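Local coordinates for exodeoxyribonuclease 10 (Escherichia coli, PDB 4FZX), which removes nucleotides from the 3' ends of single- and double-stranded DNA as a distributive, magnesium-dependent 3'-5' exonuclease of the DnaQ family, at a contact of chain A with DNA. Numbering follows the deposited sequence.

Site 1: a contact of chain A with DNA. Residues 11-12, 44, 46-47, 50. With nucleotides of chain B.
Leu12 and Ile50 clamp the unpaired terminal guanine DG17 between them, each lying over one face of the purine, in the 3'-end pocket of this DEDDh exonuclease of the DnaQ family. Ile50, on helix 45-51, presents its end methyl CD1 over both fused rings of DG17, 3.5 Å from the centroid of the five-membered ring. CD1 lies anti to CA (chi2 167°), which extends the chain towards the base. From the opposite face comes Leu12 CG, 3.7 Å from the centroid of the six-membered ring of DG17. Leu12 CD2 lies beside it, 3.6 Å from the centroid of the five-membered ring of DG17. The base is thus gripped by branched aliphatic groups through CH-pi contacts, with no aromatic partner among them.

Gln46 works at the Watson-Crick edge. Its side-chain carbonyl OE1 accepts a hydrogen bond from the exocyclic amine N2 of DG17 at 2.8 Å, with 159° at the hydrogen. The amine approaches well off the C=O direction and slightly tilted from the carbonyl plane. A weak bond from the ring N1 of DG17 reaches the same OE1 at 3.1 Å. One amide oxygen thus faces two N-H groups, an arrangement that would suit guanine, although the structure alone does not show how strongly it discriminates. CG of Gln46 stands anti to its backbone N (chi1 -168°), carrying the amide out to this edge.

Neither these bonds nor the sandwich involves a formally charged side chain, so recognition of the base here probably rests mainly on dipoles and dispersion. Ala47 CB packs on the sugar at C2', and Gly11 CA passes 3.7 Å from N3 of DG17. Behind them, Ser44 OG accepts a hydrogen bond from Ala47 N, capping the start of the helix that carries Gln46 and Ile50.

Site 2: a contact of chain A with DNA. Residues 7, 9, 12, 81, 84. With nucleotides of chain B.
Wedged between the two unpaired 3'-terminal bases, Leu12 sends its CD1 methyl over the six-membered ring of DA16, 3.8 Å from the centroid, and its CD2 methyl also lies over the five-membered ring of DA16, with DG17 on the other side. The leucine thus takes the place of a neighbouring base and interrupts the stack of DA16 on DG17. CG lies beside the backbone N (chi1 -74°), and from it the two methyls branch into the gap.

Phe84 makes a CH-pi contact with sugar, not base: the deoxyribose C2' of DA16 sits over the centre of one ring face, 3.7 Å from the centroid. The far rim continues to the next sugar, with CZ 3.6 Å from the ring oxygen O4' of DG17. In the plane of the phenyl, Thr9 OG1 lies at its edge, and this hydroxyl can donate a hydrogen bond to O4' of DG17 at 3.1 Å.

Asn81 ND2 donates to the sugar oxygen O4' of DA16 at 2.9 Å and 168°, nearly within its own amide plane. At the strand's end, the backbone N of Thr9 donates to the terminal O3' of DG17 at 3.2 Å. The polar contacts described here run from neutral groups to sugar oxygens, not from charged side chains to phosphates.

In the fold, Thr7 lies near the end of strand 2-9 and Thr9 closes it, Leu12 follows in the loop beyond, and Asn81 immediately precedes helix 82-88, which carries Phe84.

Site 1: a contact of chain A with DNA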
loop_
_atom_site.group_PDB
_atom_site.type_symbol
_atom_site.label_atom_id
_atom_site.label_comp_id
_atom_site.label_asym_id
_atom_site.label_seq_id
_atom_site.Cartn_x
_atom_site.Cartn_y
_atom_site.Cartn_z
ATOM N N GLY A 11 34.309 -17.016 -11.282
ATOM C CA GLY A 11 33.481 -16.067 -12.016
ATOM C C GLY A 11 32.050 -16.231 -11.568
ATOM O O GLY A 11 31.779 -16.922 -10.593
ATOM N N LEU A 12 31.136 -15.571 -12.262
ATOM C CA LEU A 12 29.783 -15.409 -11.773
ATOM C C LEU A 12 28.911 -16.614 -12.081
ATOM O O LEU A 12 27.861 -16.794 -11.460
ATOM C CB LEU A 12 29.154 -14.138 -12.344
ATOM C CG LEU A 12 29.684 -12.850 -11.706
ATOM C CD1 LEU A 12 29.008 -11.620 -12.328
ATOM C CD2 LEU A 12 29.497 -12.889 -10.189
ATOM N N SER A 44 38.763 -17.023 -14.170
ATOM C CA SER A 44 38.741 -15.865 -15.064
ATOM C C SER A 44 39.567 -14.709 -14.515
ATOM O O SER A 44 39.640 -14.513 -13.312
ATOM C CB SER A 44 37.307 -15.407 -15.310
ATOM O OG SER A 44 36.806 -14.685 -14.193
ATOM N N GLN A 46 38.944 -11.602 -14.513
ATOM C CA GLN A 46 38.075 -10.700 -13.802
ATOM C C GLN A 46 37.883 -11.167 -12.347
ATOM O O GLN A 46 38.006 -10.380 -11.419
ATOM C CB GLN A 46 36.735 -10.580 -14.544
ATOM C CG GLN A 46 35.830 -9.444 -14.076
ATOM C CD GLN A 46 34.670 -9.149 -15.061
ATOM O OE1 GLN A 46 33.826 -10.017 -15.342
ATOM N NE2 GLN A 46 34.624 -7.913 -15.565
ATOM N N ALA A 47 37.650 -12.463 -12.156
ATOM C CA ALA A 47 37.543 -13.042 -10.810
ATOM C C ALA A 47 38.900 -13.012 -10.091
ATOM O O ALA A 47 38.990 -12.682 -8.907
ATOM C CB ALA A 47 37.006 -14.503 -10.891
ATOM N N ILE A 50 39.716 -9.795 -8.412
ATOM C CA ILE A 50 38.972 -9.562 -7.191
ATOM C C ILE A 50 39.546 -10.354 -6.000
ATOM O O ILE A 50 39.885 -9.764 -4.982
ATOM C CB ILE A 50 37.459 -9.873 -7.387
ATOM C CG1 ILE A 50 36.849 -8.907 -8.413
ATOM C CG2 ILE A 50 36.728 -9.786 -6.065
ATOM C CD1 ILE A 50 35.462 -9.316 -8.923
ATOM P P DG B 17 31.415 -11.874 -3.664
ATOM O OP1 DG B 17 31.978 -12.601 -2.511
ATOM O OP2 DG B 17 31.563 -10.407 -3.714
ATOM O "O5'" DG B 17 31.967 -12.492 -5.016
ATOM C "C5'" DG B 17 31.980 -13.897 -5.175
ATOM C "C4'" DG B 17 32.817 -14.323 -6.361
ATOM O "O4'" DG B 17 32.119 -13.951 -7.556
ATOM C "C3'" DG B 17 34.199 -13.694 -6.491
ATOM O "O3'" DG B 17 35.120 -14.486 -5.761
ATOM C "C2'" DG B 17 34.461 -13.795 -7.994
ATOM C "C1'" DG B 17 33.057 -13.648 -8.570
ATOM N N9 DG B 17 32.750 -12.293 -8.965
ATOM C C8 DG B 17 32.246 -11.302 -8.158
ATOM N N7 DG B 17 32.063 -10.183 -8.788
ATOM C C5 DG B 17 32.457 -10.471 -10.091
ATOM C C6 DG B 17 32.465 -9.638 -11.222
ATOM O O6 DG B 17 32.094 -8.457 -11.279
ATOM N N1 DG B 17 32.953 -10.304 -12.350
ATOM C C2 DG B 17 33.369 -11.629 -12.371
ATOM N N2 DG B 17 33.818 -12.112 -13.551
ATOM N N3 DG B 17 33.371 -12.417 -11.299
ATOM C C4 DG B 17 32.902 -11.760 -10.210
#

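Site 2: a contact of chain A with DNA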
loop_
_atom_site.group_PDB
_atom_site.type_symbol
_atom_site.label_atom_id
_atom_site.label_comp_id
_atom_site.label_asym_id
_atom_site.label_seq_id
_atom_site.Cartn_x
_atom_site.Cartn_y
_atom_site.Cartn_z
ATOM N N THR A 7 32.087 -17.858 -0.414
ATOM C CA THR A 7 32.666 -18.635 -1.496
ATOM C C THR A 7 33.320 -17.652 -2.483
ATOM O O THR A 7 32.674 -16.747 -2.968
ATOM C CB THR A 7 31.538 -19.391 -2.260
ATOM O OG1 THR A 7 30.962 -20.386 -1.403
ATOM C CG2 THR A 7 32.078 -20.056 -3.469
ATOM N N THR A 9 35.091 -17.622 -6.316
ATOM C CA THR A 9 34.748 -18.429 -7.483
ATOM C C THR A 9 35.583 -18.038 -8.705
ATOM O O THR A 9 36.279 -17.026 -8.710
ATOM C CB THR A 9 33.249 -18.288 -7.853
ATOM O OG1 THR A 9 32.932 -16.908 -8.046
ATOM C CG2 THR A 9 32.336 -18.872 -6.745
ATOM N N LEU A 12 31.136 -15.571 -12.262
ATOM C CA LEU A 12 29.783 -15.409 -11.773
ATOM C C LEU A 12 28.911 -16.614 -12.081
ATOM O O LEU A 12 27.861 -16.794 -11.460
ATOM C CB LEU A 12 29.154 -14.138 -12.344
ATOM C CG LEU A 12 29.684 -12.850 -11.706
ATOM C CD1 LEU A 12 29.008 -11.620 -12.328
ATOM C CD2 LEU A 12 29.497 -12.889 -10.189
ATOM N N ASN A 81 23.858 -11.897 -0.163
ATOM C CA ASN A 81 23.307 -12.386 -1.441
ATOM C C ASN A 81 23.362 -13.907 -1.568
ATOM O O ASN A 81 24.067 -14.448 -2.424
ATOM C CB ASN A 81 23.981 -11.740 -2.650
ATOM C CG ASN A 81 23.120 -11.850 -3.926
ATOM O OD1 ASN A 81 21.918 -12.111 -3.853
ATOM N ND2 ASN A 81 23.730 -11.647 -5.078
ATOM N N PHE A 84 23.403 -16.266 -4.619
ATOM C CA PHE A 84 24.636 -16.604 -5.308
ATOM C C PHE A 84 25.302 -17.875 -4.756
ATOM O O PHE A 84 25.477 -18.842 -5.487
ATOM C CB PHE A 84 25.605 -15.411 -5.321
ATOM C CG PHE A 84 26.918 -15.705 -5.986
ATOM C CD1 PHE A 84 27.031 -15.686 -7.371
ATOM C CD2 PHE A 84 28.037 -16.031 -5.230
ATOM C CE1 PHE A 84 28.243 -15.972 -7.989
ATOM C CE2 PHE A 84 29.251 -16.316 -5.838
ATOM C CZ PHE A 84 29.360 -16.273 -7.218
ATOM P P DG B 15 25.629 -2.666 -6.216
ATOM O OP1 DG B 15 26.054 -1.834 -5.081
ATOM O OP2 DG B 15 26.409 -2.623 -7.472
ATOM O "O5'" DG B 15 25.565 -4.183 -5.715
ATOM C "C5'" DG B 15 24.927 -4.492 -4.484
ATOM C "C4'" DG B 15 24.724 -5.990 -4.358
ATOM O "O4'" DG B 15 23.707 -6.449 -5.288
ATOM C "C3'" DG B 15 25.959 -6.826 -4.657
ATOM O "O3'" DG B 15 26.653 -7.020 -3.444
ATOM C "C2'" DG B 15 25.368 -8.137 -5.156
ATOM C "C1'" DG B 15 24.067 -7.705 -5.826
ATOM N N9 DG B 15 24.216 -7.502 -7.257
ATOM C C8 DG B 15 24.922 -6.496 -7.863
ATOM N N7 DG B 15 24.849 -6.539 -9.169
ATOM C C5 DG B 15 24.033 -7.631 -9.431
ATOM C C6 DG B 15 23.622 -8.158 -10.672
ATOM O O6 DG B 15 23.895 -7.717 -11.801
ATOM N N1 DG B 15 22.812 -9.289 -10.518
ATOM C C2 DG B 15 22.451 -9.826 -9.286
ATOM N N2 DG B 15 21.688 -10.941 -9.316
ATOM N N3 DG B 15 22.855 -9.329 -8.110
ATOM C C4 DG B 15 23.633 -8.236 -8.269
ATOM P P DA B 16 28.159 -7.501 -3.473
ATOM O OP1 DA B 16 28.530 -7.606 -2.047
ATOM O OP2 DA B 16 28.917 -6.662 -4.444
ATOM O "O5'" DA B 16 28.068 -8.994 -4.059
ATOM C "C5'" DA B 16 27.446 -10.027 -3.322
ATOM C "C4'" DA B 16 27.613 -11.360 -4.045
ATOM O "O4'" DA B 16 26.664 -11.416 -5.149
ATOM C "C3'" DA B 16 28.991 -11.579 -4.683
ATOM O "O3'" DA B 16 29.876 -12.253 -3.754
ATOM C "C2'" DA B 16 28.662 -12.446 -5.903
ATOM C "C1'" DA B 16 27.276 -11.947 -6.294
ATOM N N9 DA B 16 27.347 -10.924 -7.310
ATOM C C8 DA B 16 28.098 -9.795 -7.298
ATOM N N7 DA B 16 28.027 -9.108 -8.408
ATOM C C5 DA B 16 27.163 -9.839 -9.189
ATOM C C6 DA B 16 26.698 -9.646 -10.495
ATOM N N6 DA B 16 27.032 -8.596 -11.249
ATOM N N1 DA B 16 25.885 -10.588 -10.998
ATOM C C2 DA B 16 25.567 -11.649 -10.233
ATOM N N3 DA B 16 25.956 -11.946 -8.990
ATOM C C4 DA B 16 26.756 -10.975 -8.534
ATOM P P DG B 17 31.415 -11.874 -3.664
ATOM O OP1 DG B 17 31.978 -12.601 -2.511
ATOM O OP2 DG B 17 31.563 -10.407 -3.714
ATOM O "O5'" DG B 17 31.967 -12.492 -5.016
ATOM C "C5'" DG B 17 31.980 -13.897 -5.175
ATOM C "C4'" DG B 17 32.817 -14.323 -6.361
ATOM O "O4'" DG B 17 32.119 -13.951 -7.556
ATOM C "C3'" DG B 17 34.199 -13.694 -6.491
ATOM O "O3'" DG B 17 35.120 -14.486 -5.761
ATOM C "C2'" DG B 17 34.461 -13.795 -7.994
ATOM C "C1'" DG B 17 33.057 -13.648 -8.570
ATOM N N9 DG B 17 32.750 -12.293 -8.965
ATOM C C8 DG B 17 32.246 -11.302 -8.158
ATOM N N7 DG B 17 32.063 -10.183 -8.788
ATOM C C5 DG B 17 32.457 -10.471 -10.091
ATOM C C6 DG B 17 32.465 -9.638 -11.222
ATOM O O6 DG B 17 32.094 -8.457 -11.279
ATOM N N1 DG B 17 32.953 -10.304 -12.350
ATOM C C2 DG B 17 33.369 -11.629 -12.371
ATOM N N2 DG B 17 33.818 -12.112 -13.551
ATOM N N3 DG B 17 33.371 -12.417 -11.299
ATOM C C4 DG B 17 32.902 -11.760 -10.210
#

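Site 1 and site 2 lie about 10 Å apart between the centres of their C-alpha atoms and share Leu12, one loop residue that serves both and ties the grip on the terminal base to the path of the strand. DG17 also belongs to both: helix 45-51 reads its base in site 1, whereas strand 2-9 holds its sugar in site 2. Asp6 and Glu8, metal-binding residues with Asp139, lie on that same strand, so the two sites together plausibly set the 3'-terminal nucleotide beside the catalytic centre. Each protein copy in the assembly repeats this arrangement.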